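Local coordinates for uncharacterized protein ABO_0056 (Alcanivorax borkumensis, PDB 3H35) that is of unknown function but belongs to the abortive infection alpha family and so may be linked to defence against phage, at residues 60-65 with 170-175; 74-79 with 139-144; 82-87 with 156-161; 88-93 with 112-117. All blocks are in the same frame, centred on the assembly; numbering follows the deposited sequence. Where two conformers were deposited one is given.

Contact 1. Residues 60-65 with 170-175; sequences RLLAAL and QLWTLM
W172 reaches from helix 166-175 across to L62 and A63 on helix 56-65. The outer six-membered part of the indole does all the touching. Its CH2 atom lies 3.6 Å from A63 CA, close to the helix backbone, and 3.9 Å from the A63 CB methyl. Further round the ring, W172 CE3 is 3.9 Å from L62 CD2, and the two side chains run past each other in opposite directions. The indole is sent across the gap by its first torsion, with CG anti to the backbone N (chi1 -159°). The L62 side is the buried part: L62 also packs on L51, L118 and I164. One indole face is covered from within its own helix: the CE methyl of selenomethionine M175 sits over the ring centre, 3.1 Å above its plane. The A63 side is more open to solvent, although its approach is the closest. A63 and W172 are partly exposed, and both touch a crystal neighbour. Elsewhere on helix 166-175, L171 and L174 pack on L108 and F105 of the second subunit. No hydrogen bond joins the two segments. The helices are therefore held here by van der Waals contact and hydrophobic burial, with little directional bonding.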
loop_
_atom_site.group_PDB
_atom_site.type_symbol
_atom_site.label_atom_id
_atom_site.label_comp_id
_atom_site.label_asym_id
_atom_site.label_seq_id
_atom_site.Cartn_x
_atom_site.Cartn_y
_atom_site.Cartn_z
ATOM N N ARG A 60 -13.580 13.759 -5.365
ATOM C CA ARG A 60 -14.241 13.995 -6.638
ATOM C C ARG A 60 -13.958 12.854 -7.638
ATOM O O ARG A 60 -14.853 12.435 -8.393
ATOM C CB ARG A 60 -13.848 15.382 -7.199
ATOM C CG ARG A 60 -14.459 16.560 -6.430
ATOM C CD ARG A 60 -14.240 17.869 -7.116
ATOM N NE ARG A 60 -15.089 17.903 -8.288
ATOM C CZ ARG A 60 -16.320 18.390 -8.341
ATOM N NH1 ARG A 60 -16.876 18.966 -7.279
ATOM N NH2 ARG A 60 -16.998 18.317 -9.484
ATOM N N LEU A 61 -12.714 12.332 -7.629
ATOM C CA LEU A 61 -12.374 11.147 -8.428
ATOM C C LEU A 61 -13.181 9.919 -8.008
ATOM O O LEU A 61 -13.719 9.211 -8.837
ATOM C CB LEU A 61 -10.875 10.802 -8.324
ATOM C CG LEU A 61 -9.906 11.703 -9.071
ATOM C CD1 LEU A 61 -8.443 11.441 -8.575
ATOM C CD2 LEU A 61 -10.102 11.476 -10.582
ATOM N N LEU A 62 -13.259 9.659 -6.704
ATOM C CA LEU A 62 -14.040 8.521 -6.229
ATOM C C LEU A 62 -15.520 8.701 -6.595
ATOM O O LEU A 62 -16.175 7.759 -7.020
ATOM C CB LEU A 62 -13.847 8.288 -4.729
ATOM C CG LEU A 62 -14.307 6.911 -4.203
ATOM C CD1 LEU A 62 -13.634 5.729 -4.961
ATOM C CD2 LEU A 62 -14.056 6.753 -2.682
ATOM N N ALA A 63 -16.048 9.915 -6.422
ATOM C CA ALA A 63 -17.419 10.199 -6.819
ATOM C C ALA A 63 -17.648 9.841 -8.292
ATOM O O ALA A 63 -18.654 9.262 -8.637
ATOM C CB ALA A 63 -17.766 11.722 -6.592
ATOM N N ALA A 64 -16.722 10.229 -9.144
ATOM C CA ALA A 64 -16.874 10.012 -10.583
ATOM C C ALA A 64 -16.876 8.489 -10.853
ATOM O O ALA A 64 -17.529 8.012 -11.773
ATOM C CB ALA A 64 -15.747 10.737 -11.366
ATOM N N LEU A 65 -16.168 7.724 -10.020
ATOM C CA LEU A 65 -16.160 6.276 -10.173
ATOM C C LEU A 65 -17.346 5.547 -9.536
ATOM O O LEU A 65 -17.585 4.361 -9.827
ATOM C CB LEU A 65 -14.864 5.710 -9.597
ATOM C CG LEU A 65 -13.618 6.108 -10.373
ATOM C CD1 LEU A 65 -12.402 5.889 -9.441
ATOM C CD2 LEU A 65 -13.518 5.351 -11.730
ATOM N N GLN A 170 -18.395 -0.391 -1.023
ATOM C CA GLN A 170 -18.953 -0.667 0.284
ATOM C C GLN A 170 -18.856 0.572 1.133
ATOM O O GLN A 170 -19.818 0.940 1.794
ATOM C CB GLN A 170 -18.221 -1.814 0.992
ATOM C CG GLN A 170 -18.783 -2.109 2.388
ATOM C CD GLN A 170 -18.094 -3.298 3.039
ATOM O OE1 GLN A 170 -17.068 -3.788 2.557
ATOM N NE2 GLN A 170 -18.692 -3.797 4.099
ATOM N N LEU A 171 -17.699 1.245 1.092
ATOM C CA LEU A 171 -17.534 2.503 1.868
ATOM C C LEU A 171 -18.479 3.625 1.390
ATOM O O LEU A 171 -19.092 4.353 2.209
ATOM C CB LEU A 171 -16.080 2.992 1.820
ATOM C CG LEU A 171 -15.130 2.218 2.754
ATOM C CD1 LEU A 171 -13.707 2.482 2.295
ATOM C CD2 LEU A 171 -15.447 2.610 4.242
ATOM N N TRP A 172 -18.582 3.766 0.070
ATOM C CA TRP A 172 -19.477 4.761 -0.511
ATOM C C TRP A 172 -20.882 4.537 -0.018
ATOM O O TRP A 172 -21.529 5.452 0.426
ATOM C CB TRP A 172 -19.494 4.676 -2.030
ATOM C CG TRP A 172 -19.980 5.962 -2.658
ATOM C CD1 TRP A 172 -21.215 6.222 -3.172
ATOM C CD2 TRP A 172 -19.226 7.168 -2.779
ATOM N NE1 TRP A 172 -21.259 7.514 -3.640
ATOM C CE2 TRP A 172 -20.044 8.109 -3.412
ATOM C CE3 TRP A 172 -17.917 7.528 -2.442
ATOM C CZ2 TRP A 172 -19.611 9.407 -3.679
ATOM C CZ3 TRP A 172 -17.481 8.816 -2.735
ATOM C CH2 TRP A 172 -18.333 9.738 -3.339
ATOM N N THR A 173 -21.343 3.298 -0.087
ATOM C CA THR A 173 -22.681 2.969 0.404
ATOM C C THR A 173 -22.896 3.235 1.897
ATOM O O THR A 173 -23.963 3.717 2.292
ATOM C CB THR A 173 -23.026 1.514 0.089
ATOM O OG1 THR A 173 -22.998 1.351 -1.328
ATOM C CG2 THR A 173 -24.421 1.141 0.616
ATOM N N LEU A 174 -21.894 2.938 2.719
ATOM C CA LEU A 174 -21.970 3.321 4.136
ATOM C C LEU A 174 -22.101 4.824 4.293
ATOM O O LEU A 174 -22.826 5.275 5.158
ATOM C CB LEU A 174 -20.743 2.888 4.920
ATOM C CG LEU A 174 -20.575 1.390 5.177
ATOM C CD1 LEU A 174 -19.173 1.156 5.808
ATOM C CD2 LEU A 174 -21.719 0.816 6.033
HETATM N N MSE A 175 -21.367 5.587 3.484
HETATM C CA MSE A 175 -21.361 7.036 3.601
HETATM C C MSE A 175 -22.707 7.620 3.154
HETATM O O MSE A 175 -23.175 8.554 3.759
HETATM C CB MSE A 175 -20.177 7.636 2.824
HETATM C CG MSE A 175 -20.164 9.157 2.638
HETATM SE SE MSE A 175 -21.362 9.733 1.137
HETATM C CE MSE A 175 -20.406 8.834 -0.337
#

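Contact 2. Residues 74-79 with 139-144; sequences LTLYSG and SDFRKA
L74 and L76 of strand 71-77 both press on the ring of F141 from helix 139-151, but in different ways. L74 sends its CD1 methyl over one face of the ring. CD1 lies 3.7 Å from the centroid of the F141 ring and 17° off the normal, a CH-pi contact. L74 CD1 comes to 3.5 Å from F141 CZ, toward the rim. L76 meets the same end of the ring at a slant, with its CD2 methyl 3.9 Å from F141 CZ. Both leucines have the same shape: CG is anti to the carbonyl carbon (chi1 -61° and -65°), and one methyl continues the extended chain. In L74 that methyl, CD1, leads the approach; in L76 it is the other branch, CD2, that meets CZ. F141 differs, with CG beside its carbonyl carbon, which carries the ring down from the helix onto the strand. All three residues are buried. The F141 ring also meets the ring of Y91 on strand 87-91 and touches I157 on strand 156-164. Helix 129-137 adds Y132, C135 and E136 against L74. Helix 139-151 thus lies on one face of the antiparallel sheet, with F141 bearing on three of its strands.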
loop_
_atom_site.group_PDB
_atom_site.type_symbol
_atom_site.label_atom_id
_atom_site.label_comp_id
_atom_site.label_asym_id
_atom_site.label_seq_id
_atom_site.Cartn_x
_atom_site.Cartn_y
_atom_site.Cartn_z
ATOM N N LEU A 74 -3.205 4.545 -17.526
ATOM C CA LEU A 74 -1.891 4.091 -17.987
ATOM C C LEU A 74 -1.117 3.669 -16.764
ATOM O O LEU A 74 -1.047 4.403 -15.774
ATOM C CB LEU A 74 -1.118 5.216 -18.703
ATOM C CG LEU A 74 -1.693 5.860 -19.967
ATOM C CD1 LEU A 74 -0.671 6.925 -20.476
ATOM C CD2 LEU A 74 -2.006 4.808 -21.014
ATOM N N THR A 75 -0.566 2.474 -16.810
ATOM C CA THR A 75 0.222 1.967 -15.717
ATOM C C THR A 75 1.650 1.724 -16.196
ATOM O O THR A 75 1.866 1.103 -17.227
ATOM C CB THR A 75 -0.421 0.672 -15.179
ATOM O OG1 THR A 75 -1.793 0.924 -14.770
ATOM C CG2 THR A 75 0.396 0.121 -14.046
ATOM N N LEU A 76 2.615 2.251 -15.459
ATOM C CA LEU A 76 4.009 2.003 -15.710
ATOM C C LEU A 76 4.444 0.886 -14.803
ATOM O O LEU A 76 4.343 0.965 -13.563
ATOM C CB LEU A 76 4.849 3.253 -15.478
ATOM C CG LEU A 76 4.585 4.412 -16.431
ATOM C CD1 LEU A 76 5.442 5.651 -16.042
ATOM C CD2 LEU A 76 4.820 4.009 -17.897
ATOM N N TYR A 77 4.910 -0.173 -15.464
ATOM C CA TYR A 77 5.424 -1.365 -14.854
ATOM C C TYR A 77 6.924 -1.434 -14.996
ATOM O O TYR A 77 7.476 -1.117 -16.050
ATOM C CB TYR A 77 4.867 -2.590 -15.560
ATOM C CG TYR A 77 3.470 -2.924 -15.185
ATOM C CD1 TYR A 77 3.197 -3.741 -14.109
ATOM C CD2 TYR A 77 2.412 -2.418 -15.900
ATOM C CE1 TYR A 77 1.859 -4.061 -13.753
ATOM C CE2 TYR A 77 1.082 -2.731 -15.568
ATOM C CZ TYR A 77 0.822 -3.544 -14.491
ATOM O OH TYR A 77 -0.473 -3.819 -14.171
ATOM N N SER A 78 7.560 -1.976 -13.968
ATOM C CA SER A 78 8.998 -1.991 -13.878
ATOM C C SER A 78 9.641 -2.820 -14.956
ATOM O O SER A 78 10.757 -2.549 -15.343
ATOM C CB SER A 78 9.434 -2.527 -12.514
ATOM O OG SER A 78 8.973 -3.846 -12.324
ATOM N N GLY A 79 8.935 -3.827 -15.435
ATOM C CA GLY A 79 9.445 -4.694 -16.479
ATOM C C GLY A 79 8.661 -4.533 -17.775
ATOM O O GLY A 79 7.692 -3.767 -17.847
ATOM N N SER A 139 2.431 15.745 -21.361
ATOM C CA SER A 139 3.836 16.039 -21.109
ATOM C C SER A 139 4.312 15.627 -19.692
ATOM O O SER A 139 5.454 15.235 -19.534
ATOM C CB SER A 139 4.124 17.519 -21.372
ATOM O OG SER A 139 3.376 18.316 -20.455
ATOM N N ASP A 140 3.442 15.711 -18.686
ATOM C CA ASP A 140 3.802 15.341 -17.317
ATOM C C ASP A 140 3.983 13.842 -17.195
ATOM O O ASP A 140 4.905 13.384 -16.555
ATOM C CB ASP A 140 2.729 15.755 -16.308
ATOM C CG ASP A 140 2.626 17.255 -16.132
ATOM O OD1 ASP A 140 3.663 17.954 -16.049
ATOM O OD2 ASP A 140 1.477 17.735 -16.054
ATOM N N PHE A 141 3.056 13.089 -17.762
ATOM C CA PHE A 141 3.202 11.662 -17.816
ATOM C C PHE A 141 4.532 11.287 -18.496
ATOM O O PHE A 141 5.291 10.432 -17.999
ATOM C CB PHE A 141 2.039 11.064 -18.596
ATOM C CG PHE A 141 2.222 9.626 -18.883
ATOM C CD1 PHE A 141 2.039 8.695 -17.882
ATOM C CD2 PHE A 141 2.620 9.208 -20.132
ATOM C CE1 PHE A 141 2.273 7.343 -18.121
ATOM C CE2 PHE A 141 2.849 7.864 -20.390
ATOM C CZ PHE A 141 2.681 6.932 -19.363
ATOM N N ARG A 142 4.825 11.945 -19.620
ATOM C CA ARG A 142 6.001 11.606 -20.391
ATOM C C ARG A 142 7.244 11.900 -19.597
ATOM O O ARG A 142 8.209 11.152 -19.660
ATOM C CB ARG A 142 6.036 12.369 -21.731
ATOM C CG ARG A 142 5.098 11.808 -22.803
ATOM C CD ARG A 142 5.310 10.311 -23.007
ATOM N NE ARG A 142 4.405 9.700 -23.992
ATOM C CZ ARG A 142 4.464 8.420 -24.397
ATOM N NH1 ARG A 142 5.400 7.587 -23.944
ATOM N NH2 ARG A 142 3.598 7.973 -25.289
ATOM N N LYS A 143 7.214 12.998 -18.858
ATOM C CA LYS A 143 8.302 13.347 -17.956
ATOM C C LYS A 143 8.523 12.261 -16.876
ATOM O O LYS A 143 9.650 11.859 -16.620
ATOM C CB LYS A 143 7.974 14.665 -17.282
ATOM C CG LYS A 143 9.122 15.299 -16.543
ATOM C CD LYS A 143 8.628 16.500 -15.713
ATOM C CE LYS A 143 9.781 17.262 -15.053
ATOM N NZ LYS A 143 10.649 17.844 -16.115
ATOM N N ALA A 144 7.441 11.805 -16.261
ATOM C CA ALA A 144 7.521 10.770 -15.206
ATOM C C ALA A 144 8.091 9.474 -15.806
ATOM O O ALA A 144 8.982 8.850 -15.240
ATOM C CB ALA A 144 6.135 10.493 -14.589
#

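Contact 3. Residues 82-87 with 156-161; sequences FSRGEV and SIRRET
R84, in the loop between strands 71-77 and 87-91, lays its guanidinium over the side chain of R158. Its chain leaves CB and bends at chi2 (-75°), which swings the rest toward strand 156-164. CD passes S156 at a distance, 4.0 Å from S156 OG. NE and CZ lie over the R158 methylenes, with R84 NE 3.6 Å from R158 CD. At the tip, NH1 gives S156 OG a short but weak bond (2.7 Å, 126° at the hydrogen). That hydroxyl is also bonded to G79 O. R84 NH2 donates to a water 3.2 Å away, and R158 NE donates to the same water. R84 NH2 and R158 NE, both on positive groups, are only 3.9 Å apart. The shared water and the salt bridge from R158 NH2 to E160 OE2 (2.7 Å) probably ease this repulsion. R158 also pairs with D123. At this surface, R84 reaches from the loop to strand 156-164, and Y77 of the intervening strand 71-77 packs against both arginines.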
loop_
_atom_site.group_PDB
_atom_site.type_symbol
_atom_site.label_atom_id
_atom_site.label_comp_id
_atom_site.label_asym_id
_atom_site.label_seq_id
_atom_site.Cartn_x
_atom_site.Cartn_y
_atom_site.Cartn_z
ATOM N N PHE A 82 6.567 -8.750 -21.422
ATOM C CA PHE A 82 6.734 -10.175 -21.262
ATOM C C PHE A 82 7.244 -10.530 -19.860
ATOM O O PHE A 82 7.502 -11.683 -19.589
ATOM C CB PHE A 82 7.617 -10.748 -22.378
ATOM C CG PHE A 82 7.086 -10.441 -23.760
ATOM C CD1 PHE A 82 5.893 -11.034 -24.205
ATOM C CD2 PHE A 82 7.727 -9.511 -24.582
ATOM C CE1 PHE A 82 5.364 -10.730 -25.472
ATOM C CE2 PHE A 82 7.212 -9.198 -25.843
ATOM C CZ PHE A 82 6.032 -9.813 -26.301
ATOM N N SER A 83 7.373 -9.536 -18.982
ATOM C CA SER A 83 7.591 -9.811 -17.565
ATOM C C SER A 83 7.377 -8.570 -16.717
ATOM O O SER A 83 8.330 -7.961 -16.257
ATOM C CB SER A 83 9.000 -10.342 -17.329
ATOM O OG SER A 83 9.161 -10.532 -15.919
ATOM N N ARG A 84 6.123 -8.206 -16.509
ATOM C CA ARG A 84 5.760 -6.849 -16.072
ATOM C C ARG A 84 6.416 -6.365 -14.768
ATOM O O ARG A 84 6.678 -5.167 -14.630
ATOM C CB ARG A 84 4.242 -6.751 -15.913
ATOM C CG ARG A 84 3.449 -6.921 -17.207
ATOM C CD ARG A 84 3.557 -5.696 -18.044
ATOM N NE ARG A 84 2.656 -5.717 -19.182
ATOM C CZ ARG A 84 2.621 -4.769 -20.120
ATOM N NH1 ARG A 84 3.438 -3.714 -20.049
ATOM N NH2 ARG A 84 1.742 -4.868 -21.126
ATOM N N GLY A 85 6.680 -7.278 -13.824
ATOM C CA GLY A 85 7.153 -6.890 -12.504
ATOM C C GLY A 85 6.123 -6.066 -11.748
ATOM O O GLY A 85 4.932 -6.389 -11.750
ATOM N N GLU A 86 6.557 -4.979 -11.131
ATOM C CA GLU A 86 5.664 -4.223 -10.245
ATOM C C GLU A 86 5.158 -2.899 -10.821
ATOM O O GLU A 86 5.787 -2.282 -11.673
ATOM C CB GLU A 86 6.354 -3.975 -8.900
ATOM C CG GLU A 86 6.200 -5.146 -7.902
ATOM C CD GLU A 86 6.950 -4.895 -6.589
ATOM O OE1 GLU A 86 7.796 -3.945 -6.564
ATOM O OE2 GLU A 86 6.690 -5.645 -5.593
ATOM N N VAL A 87 4.028 -2.457 -10.289
ATOM C CA VAL A 87 3.404 -1.184 -10.684
ATOM C C VAL A 87 4.214 -0.018 -10.093
ATOM O O VAL A 87 4.436 0.031 -8.890
ATOM C CB VAL A 87 1.938 -1.086 -10.185
ATOM C CG1 VAL A 87 1.468 0.348 -10.233
ATOM C CG2 VAL A 87 1.012 -2.039 -10.973
ATOM N N SER A 156 7.563 -0.464 -18.887
ATOM C CA SER A 156 6.560 -0.457 -19.946
ATOM C C SER A 156 5.266 0.207 -19.526
ATOM O O SER A 156 4.844 0.137 -18.337
ATOM C CB SER A 156 6.270 -1.891 -20.437
ATOM O OG SER A 156 5.879 -2.708 -19.358
ATOM N N ILE A 157 4.618 0.798 -20.520
ATOM C CA ILE A 157 3.265 1.317 -20.366
ATOM C C ILE A 157 2.320 0.193 -20.630
ATOM O O ILE A 157 2.445 -0.508 -21.626
ATOM C CB ILE A 157 2.900 2.369 -21.402
ATOM C CG1 ILE A 157 3.881 3.545 -21.335
ATOM C CG2 ILE A 157 1.440 2.849 -21.160
ATOM C CD1 ILE A 157 3.618 4.672 -22.318
ATOM N N ARG A 158 1.345 0.044 -19.753
ATOM C CA ARG A 158 0.238 -0.826 -20.021
ATOM C C ARG A 158 -1.048 -0.059 -19.911
ATOM O O ARG A 158 -1.287 0.613 -18.906
ATOM C CB ARG A 158 0.213 -2.004 -19.060
ATOM C CG ARG A 158 -0.820 -3.026 -19.445
ATOM C CD ARG A 158 -0.658 -4.315 -18.617
ATOM N NE ARG A 158 -1.526 -5.400 -19.096
ATOM C CZ ARG A 158 -2.696 -5.749 -18.549
ATOM N NH1 ARG A 158 -3.398 -6.758 -19.062
ATOM N NH2 ARG A 158 -3.173 -5.114 -17.489
ATOM N N ARG A 159 -1.868 -0.171 -20.951
ATOM C CA ARG A 159 -3.172 0.429 -20.980
ATOM C C ARG A 159 -4.156 -0.426 -20.185
ATOM O O ARG A 159 -4.359 -1.596 -20.450
ATOM C CB ARG A 159 -3.668 0.617 -22.402
ATOM C CG ARG A 159 -2.874 1.642 -23.218
ATOM C CD ARG A 159 -3.280 1.551 -24.668
ATOM N NE ARG A 159 -2.812 2.681 -25.449
ATOM C CZ ARG A 159 -3.174 2.912 -26.698
ATOM N NH1 ARG A 159 -4.014 2.087 -27.325
ATOM N NH2 ARG A 159 -2.723 3.987 -27.313
ATOM N N GLU A 160 -4.765 0.208 -19.192
ATOM C CA GLU A 160 -5.687 -0.458 -18.302
ATOM C C GLU A 160 -6.949 0.415 -18.116
ATOM O O GLU A 160 -7.096 1.484 -18.727
ATOM C CB GLU A 160 -4.967 -0.751 -16.981
ATOM C CG GLU A 160 -3.748 -1.693 -17.157
ATOM C CD GLU A 160 -3.038 -2.034 -15.859
ATOM O OE1 GLU A 160 -3.057 -1.225 -14.903
ATOM O OE2 GLU A 160 -2.447 -3.127 -15.799
ATOM N N THR A 161 -7.864 -0.074 -17.294
ATOM C CA THR A 161 -9.104 0.600 -17.024
ATOM C C THR A 161 -9.304 0.811 -15.517
ATOM O O THR A 161 -9.170 -0.128 -14.731
ATOM C CB THR A 161 -10.252 -0.219 -17.600
ATOM O OG1 THR A 161 -9.987 -0.477 -18.997
ATOM C CG2 THR A 161 -11.575 0.540 -17.426
HETATM O O HOH W 1 -0.715 -6.942 -21.368
#

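Contact 4. Residues 88-93 with 112-117; sequences LYRYSN and HLFAQG. With EDO (1,2-ethanediol), chain D.
R90 NH1 donates a hydrogen bond to O2 of a bound 1,2-ethanediol, 2.7 Å away and 147° at the hydrogen, while the same nitrogen lies over the ring of F114. The diol probably comes from the crystallisation liquor. Its O2 sits near the edge of the guanidinium, close to that group's plane, and over the same ring face that R90 covers. R90 NH1 is 3.3 Å from F114 CE1, toward the rim. The guanidinium lies nearly flat on the ring, with planes 26° apart and R90 CZ 4.2 Å from the ring centroid. This is a cation-pi stack. R90 CD adds a CH-pi contact, 4.0 Å from the F114 centroid. The arginine reaches so far because its chain is extended from CG to NE. Its other nitrogens are held as well: NE bonds to T75 OG1, and NH2 forms salt bridges with E160 and with E86 of the second subunit. These bonds probably fix the plane of the group. F114 stands in the last turn of helix 106-115, which ends in a Schellman motif at G117, where phi is positive. The ring also packs on L73 and A121. R90 comes from 87-91, an edge strand of the sheet within this chain, and crosses the sheet surface past L73 and A121 to meet the end of helix 106-115.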
loop_
_atom_site.group_PDB
_atom_site.type_symbol
_atom_site.label_atom_id
_atom_site.label_comp_id
_atom_site.label_asym_id
_atom_site.label_seq_id
_atom_site.Cartn_x
_atom_site.Cartn_y
_atom_site.Cartn_z
ATOM N N LEU A 88 4.648 0.924 -10.920
ATOM C CA LEU A 88 5.429 2.045 -10.420
ATOM C C LEU A 88 4.695 3.365 -10.380
ATOM O O LEU A 88 5.041 4.194 -9.589
ATOM C CB LEU A 88 6.691 2.240 -11.253
ATOM C CG LEU A 88 7.703 1.111 -11.132
ATOM C CD1 LEU A 88 8.960 1.429 -11.908
ATOM C CD2 LEU A 88 8.027 0.836 -9.661
ATOM N N TYR A 89 3.723 3.584 -11.266
ATOM C CA TYR A 89 3.195 4.892 -11.509
ATOM C C TYR A 89 1.921 4.704 -12.282
ATOM O O TYR A 89 1.831 3.814 -13.107
ATOM C CB TYR A 89 4.174 5.720 -12.363
ATOM C CG TYR A 89 3.818 7.195 -12.555
ATOM C CD1 TYR A 89 4.262 8.141 -11.655
ATOM C CD2 TYR A 89 3.110 7.657 -13.688
ATOM C CE1 TYR A 89 3.996 9.466 -11.827
ATOM C CE2 TYR A 89 2.826 9.022 -13.847
ATOM C CZ TYR A 89 3.295 9.893 -12.909
ATOM O OH TYR A 89 3.072 11.250 -12.997
ATOM N N ARG A 90 0.935 5.529 -11.997
ATOM C CA ARG A 90 -0.329 5.443 -12.687
ATOM C C ARG A 90 -0.817 6.824 -13.064
ATOM O O ARG A 90 -0.586 7.769 -12.331
ATOM C CB ARG A 90 -1.356 4.692 -11.876
ATOM C CG ARG A 90 -1.140 3.213 -11.962
ATOM C CD ARG A 90 -2.183 2.382 -11.233
ATOM N NE ARG A 90 -2.298 1.068 -11.880
ATOM C CZ ARG A 90 -2.456 -0.087 -11.255
ATOM N NH1 ARG A 90 -2.483 -0.147 -9.926
ATOM N NH2 ARG A 90 -2.555 -1.197 -11.971
ATOM N N TYR A 91 -1.451 6.910 -14.236
ATOM C CA TYR A 91 -1.891 8.168 -14.804
ATOM C C TYR A 91 -3.258 7.987 -15.437
ATOM O O TYR A 91 -3.577 6.939 -15.952
ATOM C CB TYR A 91 -0.863 8.697 -15.833
ATOM C CG TYR A 91 -1.163 10.092 -16.323
ATOM C CD1 TYR A 91 -0.672 11.215 -15.646
ATOM C CD2 TYR A 91 -1.979 10.293 -17.429
ATOM C CE1 TYR A 91 -0.974 12.507 -16.082
ATOM C CE2 TYR A 91 -2.294 11.579 -17.870
ATOM C CZ TYR A 91 -1.791 12.678 -17.191
ATOM O OH TYR A 91 -2.119 13.956 -17.637
ATOM N N SER A 92 -4.076 9.019 -15.393
ATOM C CA SER A 92 -5.382 8.940 -16.023
ATOM C C SER A 92 -5.796 10.332 -16.363
ATOM O O SER A 92 -5.254 11.280 -15.786
ATOM C CB SER A 92 -6.406 8.317 -15.076
ATOM O OG SER A 92 -7.700 8.285 -15.662
ATOM N N ASN A 93 -6.741 10.463 -17.297
ATOM C CA ASN A 93 -7.398 11.746 -17.560
ATOM C C ASN A 93 -8.767 11.857 -16.890
ATOM O O ASN A 93 -9.485 12.812 -17.138
ATOM C CB ASN A 93 -7.471 12.053 -19.083
ATOM C CG ASN A 93 -8.273 11.037 -19.854
ATOM O OD1 ASN A 93 -8.477 9.908 -19.398
ATOM N ND2 ASN A 93 -8.729 11.421 -21.051
ATOM N N HIS A 112 -2.662 7.093 -3.899
ATOM C CA HIS A 112 -3.437 7.027 -2.669
ATOM C C HIS A 112 -4.728 6.189 -2.799
ATOM O O HIS A 112 -4.996 5.365 -1.940
ATOM C CB HIS A 112 -3.801 8.453 -2.208
ATOM C CG HIS A 112 -4.465 8.512 -0.853
ATOM N ND1 HIS A 112 -3.771 8.381 0.327
ATOM C CD2 HIS A 112 -5.765 8.673 -0.507
ATOM C CE1 HIS A 112 -4.605 8.476 1.342
ATOM N NE2 HIS A 112 -5.830 8.643 0.863
ATOM N N LEU A 113 -5.530 6.416 -3.842
ATOM C CA LEU A 113 -6.773 5.648 -4.036
ATOM C C LEU A 113 -6.484 4.151 -4.141
ATOM O O LEU A 113 -7.186 3.341 -3.551
ATOM C CB LEU A 113 -7.541 6.114 -5.290
ATOM C CG LEU A 113 -8.128 7.528 -5.200
ATOM C CD1 LEU A 113 -8.702 7.957 -6.548
ATOM C CD2 LEU A 113 -9.193 7.593 -4.071
ATOM N N PHE A 114 -5.442 3.797 -4.871
ATOM C CA PHE A 114 -4.984 2.379 -4.951
ATOM C C PHE A 114 -4.459 1.896 -3.618
ATOM O O PHE A 114 -4.832 0.807 -3.213
ATOM C CB PHE A 114 -3.930 2.109 -6.067
ATOM C CG PHE A 114 -4.559 1.940 -7.435
ATOM C CD1 PHE A 114 -5.028 0.707 -7.856
ATOM C CD2 PHE A 114 -4.740 3.031 -8.264
ATOM C CE1 PHE A 114 -5.625 0.555 -9.132
ATOM C CE2 PHE A 114 -5.365 2.892 -9.503
ATOM C CZ PHE A 114 -5.797 1.634 -9.936
ATOM N N ALA A 115 -3.634 2.695 -2.930
ATOM C CA ALA A 115 -3.004 2.204 -1.686
ATOM C C ALA A 115 -4.103 1.929 -0.673
ATOM O O ALA A 115 -3.984 1.010 0.153
ATOM C CB ALA A 115 -1.965 3.182 -1.109
ATOM N N GLN A 116 -5.169 2.730 -0.750
ATOM C CA GLN A 116 -6.304 2.612 0.169
ATOM C C GLN A 116 -7.335 1.517 -0.244
ATOM O O GLN A 116 -8.307 1.291 0.460
ATOM C CB GLN A 116 -6.993 3.967 0.304
ATOM C CG GLN A 116 -6.259 4.953 1.155
ATOM C CD GLN A 116 -6.395 4.612 2.592
ATOM O OE1 GLN A 116 -7.457 4.810 3.180
ATOM N NE2 GLN A 116 -5.331 4.072 3.179
ATOM N N GLY A 117 -7.127 0.871 -1.384
ATOM C CA GLY A 117 -7.972 -0.230 -1.820
ATOM C C GLY A 117 -9.322 0.242 -2.347
ATOM O O GLY A 117 -10.258 -0.534 -2.413
HETATM C C1 EDO D . -0.145 3.782 -8.392
HETATM O O1 EDO D . 1.161 4.288 -8.065
HETATM C C2 EDO D . -0.504 2.548 -7.592
HETATM O O2 EDO D . -1.307 1.715 -8.413
#

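How the contacts relate
Contacts 2, 3 and 4 gather on one antiparallel sheet, ordered 87-91, 71-77, 156-164, 119-123, with centres 10 to 13 Å apart. Contact 1 joins two helices on the other side of the chain's centre from contacts 2 and 3, about 27 and 26 Å away between centres. It lies nearer to contact 4, at 15 Å, and touches it through L61 and L113. Along the chain, contact 1 closes a loop that encloses the other three. Contacts 2 and 3 cross, and contact 4 is nested inside both. E160 ties contact 3 to contact 4 through R90, and to contact 2 through T75. The sheet thus joins distant segments; contact 1 joins the helices flanking it in sequence.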